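PDB 1XKN: putative peptidyl-arginine deiminase, which probably acts as a deiminase that hydrolyses the guanidinium group of agmatine or of peptidyl-arginine. Local coordinates for residues A44-L47 / S48-E51; V103-Q107 / D108-D112; F224-E227 / N228-V231; E248-E251 / L252-M256. All blocks are in the same frame, centred on the assembly; numbering follows the deposited sequence.

Contact 1: residues A44-L47 / S48-E51; sequences AYQL and SRSE
Ser48 is tied back to Ala44 and Tyr45 in the last turn of helix 36-50, the helical crossover of the beta-alpha-beta unit formed with strands 15-21 and 52-57. Its amide donates to Ala44 O in the usual i to i+4 pattern. The hydroxyl folds back on the helix as well: with chi1 at 70°, Ser48 OG lies between the backbone N and the carbonyl carbon and donates to Tyr45 O at 2.7 Å. At Arg49 the backbone spacing tightens, since Arg49 N bonds to Gln46 O at 3.2 Å, well above the carbonyl plane, and only weakly to Tyr45 O. The Arg49 chain runs beside Gln46, pointing the same way, and its CG lies over one face of the Tyr45 ring. A bend at chi3 turns Arg49 NH1 onto Gln46 OE1 (2.9 Å), which it meets within the guanidinium plane and on a lone pair of the amide oxygen, although the two flat groups stand 79° apart. NH2 has a partner elsewhere, in a salt bridge with Glu321. Ser50 N then takes Leu47 O from above its carbonyl plane, while its OG bonds to Glu51 OE2. Glu51 has its carboxylate held by His15, Thr18 and the amide of Asn293. Glu51 N reaches Leu47 O at 2.9 Å, almost in line with the carbonyl bond, giving that oxygen two donors.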
loop_
_atom_site.group_PDB
_atom_site.type_symbol
_atom_site.label_atom_id
_atom_site.label_comp_id
_atom_site.label_asym_id
_atom_site.label_seq_id
_atom_site.Cartn_x
_atom_site.Cartn_y
_atom_site.Cartn_z
ATOM N N ALA A 44 3.446 -11.733 7.939
ATOM C CA ALA A 44 4.044 -11.214 9.163
ATOM C C ALA A 44 5.410 -11.849 9.393
ATOM O O ALA A 44 6.355 -11.169 9.794
ATOM C CB ALA A 44 3.126 -11.483 10.352
ATOM N N TYR A 45 5.518 -13.149 9.126
ATOM C CA TYR A 45 6.785 -13.846 9.301
ATOM C C TYR A 45 7.848 -13.268 8.376
ATOM O O TYR A 45 8.942 -12.922 8.821
ATOM C CB TYR A 45 6.635 -15.342 9.020
ATOM C CG TYR A 45 7.965 -16.058 8.940
ATOM C CD1 TYR A 45 8.774 -16.203 10.068
ATOM C CD2 TYR A 45 8.434 -16.558 7.724
ATOM C CE1 TYR A 45 10.020 -16.827 9.984
ATOM C CE2 TYR A 45 9.675 -17.182 7.633
ATOM C CZ TYR A 45 10.460 -17.312 8.766
ATOM O OH TYR A 45 11.688 -17.926 8.676
ATOM N N GLN A 46 7.532 -13.167 7.087
ATOM C CA GLN A 46 8.495 -12.615 6.140
ATOM C C GLN A 46 8.906 -11.209 6.571
ATOM O O GLN A 46 10.083 -10.858 6.519
ATOM C CB GLN A 46 7.909 -12.580 4.723
ATOM C CG GLN A 46 7.846 -13.934 4.032
ATOM C CD GLN A 46 9.195 -14.637 3.984
ATOM O OE1 GLN A 46 10.229 -14.004 3.789
ATOM N NE2 GLN A 46 9.182 -15.954 4.148
ATOM N N LEU A 47 7.942 -10.403 7.003
ATOM C CA LEU A 47 8.252 -9.049 7.439
ATOM C C LEU A 47 9.135 -9.037 8.680
ATOM O O LEU A 47 10.017 -8.184 8.810
ATOM C CB LEU A 47 6.969 -8.267 7.724
ATOM C CG LEU A 47 6.109 -7.924 6.508
ATOM C CD1 LEU A 47 4.781 -7.357 6.974
ATOM C CD2 LEU A 47 6.838 -6.933 5.616
ATOM N N SER A 48 8.908 -9.984 9.588
ATOM C CA SER A 48 9.693 -10.038 10.820
ATOM C C SER A 48 11.160 -10.381 10.568
ATOM O O SER A 48 12.001 -10.194 11.442
ATOM C CB SER A 48 9.078 -11.034 11.819
ATOM O OG SER A 48 9.220 -12.378 11.400
ATOM N N ARG A 49 11.466 -10.880 9.376
ATOM C CA ARG A 49 12.843 -11.211 9.032
ATOM C C ARG A 49 13.589 -9.918 8.723
ATOM O O ARG A 49 14.813 -9.839 8.845
ATOM C CB ARG A 49 12.881 -12.108 7.792
ATOM C CG ARG A 49 12.242 -13.471 7.968
ATOM C CD ARG A 49 12.285 -14.233 6.655
ATOM N NE ARG A 49 13.659 -14.392 6.181
ATOM C CZ ARG A 49 14.017 -14.365 4.903
ATOM N NH1 ARG A 49 13.102 -14.179 3.959
ATOM N NH2 ARG A 49 15.291 -14.522 4.563
ATOM N N SER A 50 12.824 -8.900 8.342
ATOM C CA SER A 50 13.366 -7.610 7.943
ATOM C C SER A 50 13.293 -6.481 8.965
ATOM O O SER A 50 14.240 -5.704 9.115
ATOM C CB SER A 50 12.651 -7.159 6.665
ATOM O OG SER A 50 12.964 -5.821 6.329
ATOM N N GLU A 51 12.171 -6.388 9.669
ATOM C CA GLU A 51 11.990 -5.300 10.613
ATOM C C GLU A 51 10.871 -5.597 11.603
ATOM O O GLU A 51 10.282 -6.682 11.594
ATOM C CB GLU A 51 11.657 -4.021 9.830
ATOM C CG GLU A 51 10.301 -4.089 9.101
ATOM C CD GLU A 51 10.317 -3.478 7.708
ATOM O OE1 GLU A 51 9.355 -2.756 7.359
ATOM O OE2 GLU A 51 11.275 -3.732 6.945
#

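Contact 2: residues V103-Q107 / D108-D112; sequences VIRTQ and DGRRD
Arg105 lays its guanidinium edge against the carboxylate of Asp112, one strand across in the beta hairpin of strands 101-107 and 110-119. The grip is side-on: Arg105 NE bonds to Asp112 OD2 at 3.2 Å and Arg105 NH2 to Asp112 OD1 at 2.9 Å. Both oxygens use their syn lone pairs, and the two planes are only 16° apart. A bend at chi3 (63°) in an otherwise extended Arg105 chain brings this edge round to the acid. Arg110 comes in on the same side of the hairpin, with Asp112 CG over one face of its guanidinium, and Arg110 NH1 makes a second salt bridge to Asp112 OD2 at 2.8 Å. The modelled approach of its NH2 to Arg105 is too close to be trusted in detail.

Beneath these side chains the backbone pairs Arg105 with Asp112 and Gln107 with Arg110 as hydrogen-bonded pairs, closed by a type I' turn through Asp108 and Gly109, both with positive phi. The non-hydrogen-bonded pair, Thr106 and Arg111, puts its side chains on the other face. There Thr106 OG1 rests 3.6 Å from Arg111 CG, and Ile104 CG2 lies over one face of the Arg111 guanidinium. Strand 5-7 flanks the hairpin beyond 101-107. Asp112 is thus held by two arginines at once, a setting that would favour the ionised form of its carboxylate.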
loop_
_atom_site.group_PDB
_atom_site.type_symbol
_atom_site.label_atom_id
_atom_site.label_comp_id
_atom_site.label_asym_id
_atom_site.label_seq_id
_atom_site.Cartn_x
_atom_site.Cartn_y
_atom_site.Cartn_z
ATOM N N VAL A 103 4.466 11.015 7.858
ATOM C CA VAL A 103 5.133 12.059 7.090
ATOM C C VAL A 103 6.062 12.782 8.056
ATOM O O VAL A 103 5.866 12.719 9.272
ATOM C CB VAL A 103 4.150 13.105 6.500
ATOM C CG1 VAL A 103 3.286 12.473 5.422
ATOM C CG2 VAL A 103 3.292 13.703 7.606
ATOM N N ILE A 104 7.076 13.451 7.521
ATOM C CA ILE A 104 8.013 14.200 8.348
ATOM C C ILE A 104 7.586 15.658 8.275
ATOM O O ILE A 104 7.459 16.220 7.184
ATOM C CB ILE A 104 9.470 14.088 7.830
ATOM C CG1 ILE A 104 9.880 12.618 7.714
ATOM C CG2 ILE A 104 10.414 14.840 8.766
ATOM C CD1 ILE A 104 9.685 11.817 8.987
ATOM N N ARG A 105 7.354 16.263 9.434
ATOM C CA ARG A 105 6.936 17.656 9.499
ATOM C C ARG A 105 8.111 18.574 9.799
ATOM O O ARG A 105 8.917 18.294 10.686
ATOM C CB ARG A 105 5.866 17.838 10.581
ATOM C CG ARG A 105 5.440 19.286 10.795
ATOM C CD ARG A 105 4.298 19.410 11.797
ATOM N NE ARG A 105 4.654 18.945 13.135
ATOM C CZ ARG A 105 3.811 18.932 14.165
ATOM N NH1 ARG A 105 2.564 19.359 14.006
ATOM N NH2 ARG A 105 4.210 18.489 15.351
ATOM N N THR A 106 8.212 19.663 9.047
ATOM C CA THR A 106 9.273 20.640 9.264
ATOM C C THR A 106 8.632 21.990 9.551
ATOM O O THR A 106 7.798 22.471 8.781
ATOM C CB THR A 106 10.196 20.785 8.035
ATOM O OG1 THR A 106 10.910 19.560 7.821
ATOM C CG2 THR A 106 11.206 21.909 8.257
ATOM N N GLN A 107 9.024 22.593 10.667
ATOM C CA GLN A 107 8.495 23.886 11.055
ATOM C C GLN A 107 9.461 24.564 12.014
ATOM O O GLN A 107 9.908 23.961 12.989
ATOM C CB GLN A 107 7.126 23.711 11.708
ATOM C CG GLN A 107 6.457 24.995 12.138
ATOM C CD GLN A 107 4.966 24.815 12.306
ATOM O OE1 GLN A 107 4.513 23.826 12.884
ATOM N NE2 GLN A 107 4.192 25.772 11.807
ATOM N N ASP A 108 9.795 25.814 11.715
ATOM C CA ASP A 108 10.711 26.591 12.539
ATOM C C ASP A 108 12.039 25.880 12.769
ATOM O O ASP A 108 12.600 25.925 13.865
ATOM C CB ASP A 108 10.054 26.922 13.876
ATOM C CG ASP A 108 8.824 27.790 13.711
ATOM O OD1 ASP A 108 8.963 28.928 13.212
ATOM O OD2 ASP A 108 7.719 27.335 14.068
ATOM N N GLY A 109 12.535 25.221 11.726
ATOM C CA GLY A 109 13.806 24.528 11.811
ATOM C C GLY A 109 13.796 23.206 12.552
ATOM O O GLY A 109 14.843 22.580 12.715
ATOM N N ARG A 110 12.628 22.768 13.007
ATOM C CA ARG A 110 12.563 21.504 13.727
ATOM C C ARG A 110 11.817 20.450 12.916
ATOM O O ARG A 110 10.842 20.751 12.227
ATOM C CB ARG A 110 11.905 21.714 15.094
ATOM C CG ARG A 110 10.396 21.656 15.103
ATOM C CD ARG A 110 9.941 20.329 15.685
ATOM N NE ARG A 110 8.489 20.204 15.728
ATOM C CZ ARG A 110 7.715 20.067 14.655
ATOM N NH1 ARG A 110 8.250 20.035 13.438
ATOM N NH2 ARG A 110 6.403 19.954 14.802
ATOM N N ARG A 111 12.295 19.215 12.995
ATOM C CA ARG A 111 11.701 18.108 12.263
ATOM C C ARG A 111 11.181 17.027 13.198
ATOM O O ARG A 111 11.844 16.663 14.169
ATOM C CB ARG A 111 12.746 17.505 11.318
ATOM C CG ARG A 111 13.296 18.501 10.311
ATOM C CD ARG A 111 14.531 17.989 9.580
ATOM N NE ARG A 111 14.289 16.733 8.879
ATOM C CZ ARG A 111 14.493 15.530 9.404
ATOM N NH1 ARG A 111 14.953 15.410 10.643
ATOM N NH2 ARG A 111 14.228 14.443 8.690
ATOM N N ASP A 112 9.979 16.531 12.926
ATOM C CA ASP A 112 9.426 15.452 13.733
ATOM C C ASP A 112 8.508 14.568 12.906
ATOM O O ASP A 112 7.989 14.985 11.869
ATOM C CB ASP A 112 8.700 15.979 14.987
ATOM C CG ASP A 112 7.509 16.872 14.676
ATOM O OD1 ASP A 112 6.689 17.086 15.598
ATOM O OD2 ASP A 112 7.386 17.373 13.541
#

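Contact 3: residues F224-E227 / N228-V231; sequences FVNE and NTVV
The antiparallel pairing of Phe224 with Val230 slips by one residue before Asn226 meets Thr229, so a beta bulge at Val225 interrupts this hairpin of strands 222-226 and 229-233. Val225 N donates to Thr229 O at 2.9 Å. A type I turn from Asn226 to Thr229 closes the end, with Thr229 N bonded to Asn226 O from well above the carbonyl plane.

The Asn226 side chain folds inward over this turn. Its chi1 of 65° places the amide above the loop, where Asn226 OD1 takes Asn228 N at 2.9 Å in the plane of its carbonyl and Thr229 OG1 at 2.9 Å nearly at right angles to the C=O bond. Asn228 ND2 adds a weak bond to the same oxygen, the two side-chain amides being turned 77° apart. A water donates to Glu227 OE1 and weakly to Asn228 OD1. The apolar part is tight: Val225 CG1 meets Val231 CG1 at 3.3 Å, and Val225 CG2 presses on Thr229 CG2 at 3.4 Å. In the non-hydrogen-bonded pair Val230 CG2 sits 3.5 Å from Phe224 CE1, and Leu169 of strand 167-171 touches both of these side chains. Strand 265-269 lines the far side of 229-233. Two hydrogen bonds, from Asn228 N and Thr229 OG1, and the weak one from Asn228 ND2 converge on Asn226 OD1 and would restrict rotation of the Asn226 amide.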
loop_
_atom_site.group_PDB
_atom_site.type_symbol
_atom_site.label_atom_id
_atom_site.label_comp_id
_atom_site.label_asym_id
_atom_site.label_seq_id
_atom_site.Cartn_x
_atom_site.Cartn_y
_atom_site.Cartn_z
ATOM N N PHE A 224 6.377 3.469 -8.179
ATOM C CA PHE A 224 7.728 4.006 -8.290
ATOM C C PHE A 224 8.634 2.948 -7.654
ATOM O O PHE A 224 8.263 2.353 -6.645
ATOM C CB PHE A 224 7.871 5.316 -7.505
ATOM C CG PHE A 224 7.542 6.543 -8.300
ATOM C CD1 PHE A 224 8.366 6.945 -9.350
ATOM C CD2 PHE A 224 6.401 7.285 -8.015
ATOM C CE1 PHE A 224 8.055 8.068 -10.110
ATOM C CE2 PHE A 224 6.083 8.405 -8.765
ATOM C CZ PHE A 224 6.910 8.801 -9.817
ATOM N N VAL A 225 9.798 2.694 -8.251
ATOM C CA VAL A 225 10.747 1.727 -7.692
ATOM C C VAL A 225 12.003 2.480 -7.266
ATOM O O VAL A 225 12.791 1.993 -6.457
ATOM C CB VAL A 225 11.122 0.597 -8.691
ATOM C CG1 VAL A 225 9.946 -0.360 -8.854
ATOM C CG2 VAL A 225 11.529 1.183 -10.029
ATOM N N ASN A 226 12.187 3.661 -7.845
ATOM C CA ASN A 226 13.282 4.559 -7.498
ATOM C C ASN A 226 12.883 5.962 -7.947
ATOM O O ASN A 226 11.819 6.153 -8.542
ATOM C CB ASN A 226 14.636 4.120 -8.096
ATOM C CG ASN A 226 14.672 4.156 -9.607
ATOM O OD1 ASN A 226 14.439 5.189 -10.225
ATOM N ND2 ASN A 226 14.986 3.012 -10.213
ATOM N N GLU A 227 13.724 6.940 -7.641
ATOM C CA GLU A 227 13.458 8.338 -7.954
ATOM C C GLU A 227 12.937 8.656 -9.354
ATOM O O GLU A 227 12.094 9.542 -9.516
ATOM C CB GLU A 227 14.723 9.148 -7.677
ATOM C CG GLU A 227 14.490 10.607 -7.376
ATOM C CD GLU A 227 15.628 11.203 -6.571
ATOM O OE1 GLU A 227 16.740 11.356 -7.122
ATOM O OE2 GLU A 227 15.413 11.492 -5.377
ATOM N N ASN A 228 13.432 7.953 -10.368
ATOM C CA ASN A 228 12.984 8.228 -11.727
ATOM C C ASN A 228 12.519 7.007 -12.506
ATOM O O ASN A 228 12.492 7.028 -13.736
ATOM C CB ASN A 228 14.087 8.968 -12.504
ATOM C CG ASN A 228 15.394 8.193 -12.574
ATOM O OD1 ASN A 228 16.450 8.771 -12.851
ATOM N ND2 ASN A 228 15.335 6.890 -12.340
ATOM N N THR A 229 12.124 5.952 -11.798
ATOM C CA THR A 229 11.670 4.743 -12.476
ATOM C C THR A 229 10.319 4.243 -11.984
ATOM O O THR A 229 10.094 4.098 -10.783
ATOM C CB THR A 229 12.699 3.605 -12.330
ATOM O OG1 THR A 229 13.970 4.052 -12.820
ATOM C CG2 THR A 229 12.259 2.386 -13.131
ATOM N N VAL A 230 9.422 3.985 -12.931
ATOM C CA VAL A 230 8.095 3.485 -12.618
ATOM C C VAL A 230 7.898 2.116 -13.244
ATOM O O VAL A 230 8.215 1.912 -14.419
ATOM C CB VAL A 230 6.991 4.417 -13.166
ATOM C CG1 VAL A 230 5.612 3.813 -12.906
ATOM C CG2 VAL A 230 7.094 5.780 -12.513
ATOM N N VAL A 231 7.404 1.171 -12.453
ATOM C CA VAL A 231 7.121 -0.153 -12.979
ATOM C C VAL A 231 5.621 -0.157 -13.228
ATOM O O VAL A 231 4.846 0.337 -12.406
ATOM C CB VAL A 231 7.495 -1.292 -11.985
ATOM C CG1 VAL A 231 9.003 -1.404 -11.877
ATOM C CG2 VAL A 231 6.875 -1.043 -10.615
HETATM O O HOH W 1 16.812 10.104 -9.985
#

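Contact 4: residues E248-E251 / L252-M256; sequences ENYE and LLKTM
Glu248 O receives Leu252 N at 3.0 Å, a regular turn of helix 243-253 close to its C-terminal end, while its own carboxylate turns back along the helix to Lys244. Asn249 continues the pattern by accepting Leu253 N, and the Leu253 CB and CG pack against that same carbonyl oxygen; the Asn249 amide itself is engaged by the backbone of Gly206.

Tyr250 carries the main side-chain contact. With CG anti to the backbone N (chi1 169°), its ring lies alongside the helix under Lys254, and Lys254 CG sits over one face, 4.0 Å from the Tyr250 ring centroid and 21° off the normal: a CH-pi contact. Bends at chi2, chi3 and chi4 curl Lys254 round the ring and bring Lys254 NZ to Tyr250 OH at 3.0 Å. That hydroxyl also bonds to Lys268 of strand 265-269. Tyr250 O accepts Lys254 N at 3.1 Å, and Glu251 O takes a weak second bond from that amide and touches Thr255 CG2. A water 2.8 Å from Glu251 OE1 bridges it to Lys254 NZ; Glu251 OE2 pairs with Arg247. Past these, near the C-terminal end of the helix, Leu252 O is held by both N and OG1 of Thr255.

Within the beta-alpha-beta unit, Leu253 faces Ile232 of strand 229-233 and Ile266 of strand 265-269. Strand 201-205 lies beside the unit, where Asn249 and Leu252 lean on Leu205.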
loop_
_atom_site.group_PDB
_atom_site.type_symbol
_atom_site.label_atom_id
_atom_site.label_comp_id
_atom_site.label_asym_id
_atom_site.label_seq_id
_atom_site.Cartn_x
_atom_site.Cartn_y
_atom_site.Cartn_z
ATOM N N GLU A 248 -2.989 2.174 -22.506
ATOM C CA GLU A 248 -3.162 3.620 -22.464
ATOM C C GLU A 248 -2.282 4.230 -21.383
ATOM O O GLU A 248 -1.667 5.273 -21.591
ATOM C CB GLU A 248 -4.629 3.969 -22.200
ATOM C CG GLU A 248 -5.594 3.384 -23.223
ATOM C CD GLU A 248 -7.044 3.702 -22.906
ATOM O OE1 GLU A 248 -7.448 3.539 -21.733
ATOM O OE2 GLU A 248 -7.784 4.096 -23.832
ATOM N N ASN A 249 -2.215 3.580 -20.227
ATOM C CA ASN A 249 -1.397 4.109 -19.148
ATOM C C ASN A 249 0.094 3.955 -19.396
ATOM O O ASN A 249 0.884 4.798 -18.969
ATOM C CB ASN A 249 -1.800 3.475 -17.819
ATOM C CG ASN A 249 -3.112 4.025 -17.305
ATOM O OD1 ASN A 249 -3.316 5.236 -17.293
ATOM N ND2 ASN A 249 -4.009 3.142 -16.878
ATOM N N TYR A 250 0.484 2.890 -20.090
ATOM C CA TYR A 250 1.892 2.681 -20.401
ATOM C C TYR A 250 2.340 3.783 -21.356
ATOM O O TYR A 250 3.378 4.411 -21.150
ATOM C CB TYR A 250 2.118 1.316 -21.062
ATOM C CG TYR A 250 3.508 1.166 -21.642
ATOM C CD1 TYR A 250 4.620 0.993 -20.813
ATOM C CD2 TYR A 250 3.722 1.265 -23.018
ATOM C CE1 TYR A 250 5.910 0.930 -21.344
ATOM C CE2 TYR A 250 5.006 1.206 -23.553
ATOM C CZ TYR A 250 6.093 1.040 -22.714
ATOM O OH TYR A 250 7.366 1.007 -23.242
ATOM N N GLU A 251 1.553 4.017 -22.403
ATOM C CA GLU A 251 1.894 5.053 -23.367
ATOM C C GLU A 251 1.901 6.423 -22.697
ATOM O O GLU A 251 2.732 7.273 -23.015
ATOM C CB GLU A 251 0.915 5.035 -24.544
ATOM C CG GLU A 251 1.068 3.820 -25.461
ATOM C CD GLU A 251 2.490 3.646 -25.975
ATOM O OE1 GLU A 251 3.143 4.662 -26.297
ATOM O OE2 GLU A 251 2.955 2.489 -26.077
ATOM N N LEU A 252 0.983 6.634 -21.757
ATOM C CA LEU A 252 0.927 7.905 -21.046
ATOM C C LEU A 252 2.211 8.088 -20.239
ATOM O O LEU A 252 2.831 9.153 -20.270
ATOM C CB LEU A 252 -0.286 7.946 -20.112
ATOM C CG LEU A 252 -0.486 9.223 -19.290
ATOM C CD1 LEU A 252 -0.579 10.437 -20.209
ATOM C CD2 LEU A 252 -1.749 9.091 -18.459
ATOM N N LEU A 253 2.619 7.047 -19.519
ATOM C CA LEU A 253 3.842 7.117 -18.724
ATOM C C LEU A 253 5.062 7.427 -19.577
ATOM O O LEU A 253 6.003 8.074 -19.114
ATOM C CB LEU A 253 4.065 5.800 -17.975
ATOM C CG LEU A 253 3.327 5.687 -16.642
ATOM C CD1 LEU A 253 3.332 4.247 -16.170
ATOM C CD2 LEU A 253 3.995 6.596 -15.615
ATOM N N LYS A 254 5.051 6.965 -20.822
ATOM C CA LYS A 254 6.178 7.199 -21.715
ATOM C C LYS A 254 6.292 8.661 -22.154
ATOM O O LYS A 254 7.260 9.036 -22.814
ATOM C CB LYS A 254 6.080 6.278 -22.937
ATOM C CG LYS A 254 6.339 4.805 -22.618
ATOM C CD LYS A 254 7.810 4.537 -22.322
ATOM C CE LYS A 254 8.656 4.634 -23.585
ATOM N NZ LYS A 254 8.293 3.578 -24.575
ATOM N N THR A 255 5.309 9.479 -21.782
ATOM C CA THR A 255 5.325 10.901 -22.125
ATOM C C THR A 255 5.487 11.756 -20.868
ATOM O O THR A 255 5.634 12.976 -20.954
ATOM C CB THR A 255 4.023 11.354 -22.823
ATOM O OG1 THR A 255 2.949 11.370 -21.875
ATOM C CG2 THR A 255 3.670 10.410 -23.968
HETATM N N MSE A 256 5.447 11.116 -19.700
HETATM C CA MSE A 256 5.576 11.831 -18.431
HETATM C C MSE A 256 7.033 12.060 -18.053
HETATM O O MSE A 256 7.907 11.246 -18.359
HETATM C CB MSE A 256 4.860 11.063 -17.321
HETATM C CG MSE A 256 3.366 10.963 -17.534
HETATM SE SE MSE A 256 2.502 9.911 -16.175
HETATM C CE MSE A 256 0.866 10.932 -16.016
HETATM O O HOH W 2 5.935 4.317 -25.988
#

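From the N terminus the four contacts follow in series; none nests in or crosses another. Contact 1 lies at the C-terminal end of helix 36-50, where the chain enters strand 52-57 of the sheet that also holds strand 15-21. Contact 2 closes the hairpin at the outer end of strands 101-107 and 110-119, its centre about 30 Å from that of contact 1. Contact 3 closes a second, more buried hairpin, and strand 229-233 leads from it towards helix 243-253, near whose C-terminal end contact 4 lies. These last two touch, Val230 CG1 lying 4.0 Å from Leu253 CD1, and so join helix and strand within one beta-alpha-beta unit. Contacts 1 and 4 lie on opposite sides of the chain's centre.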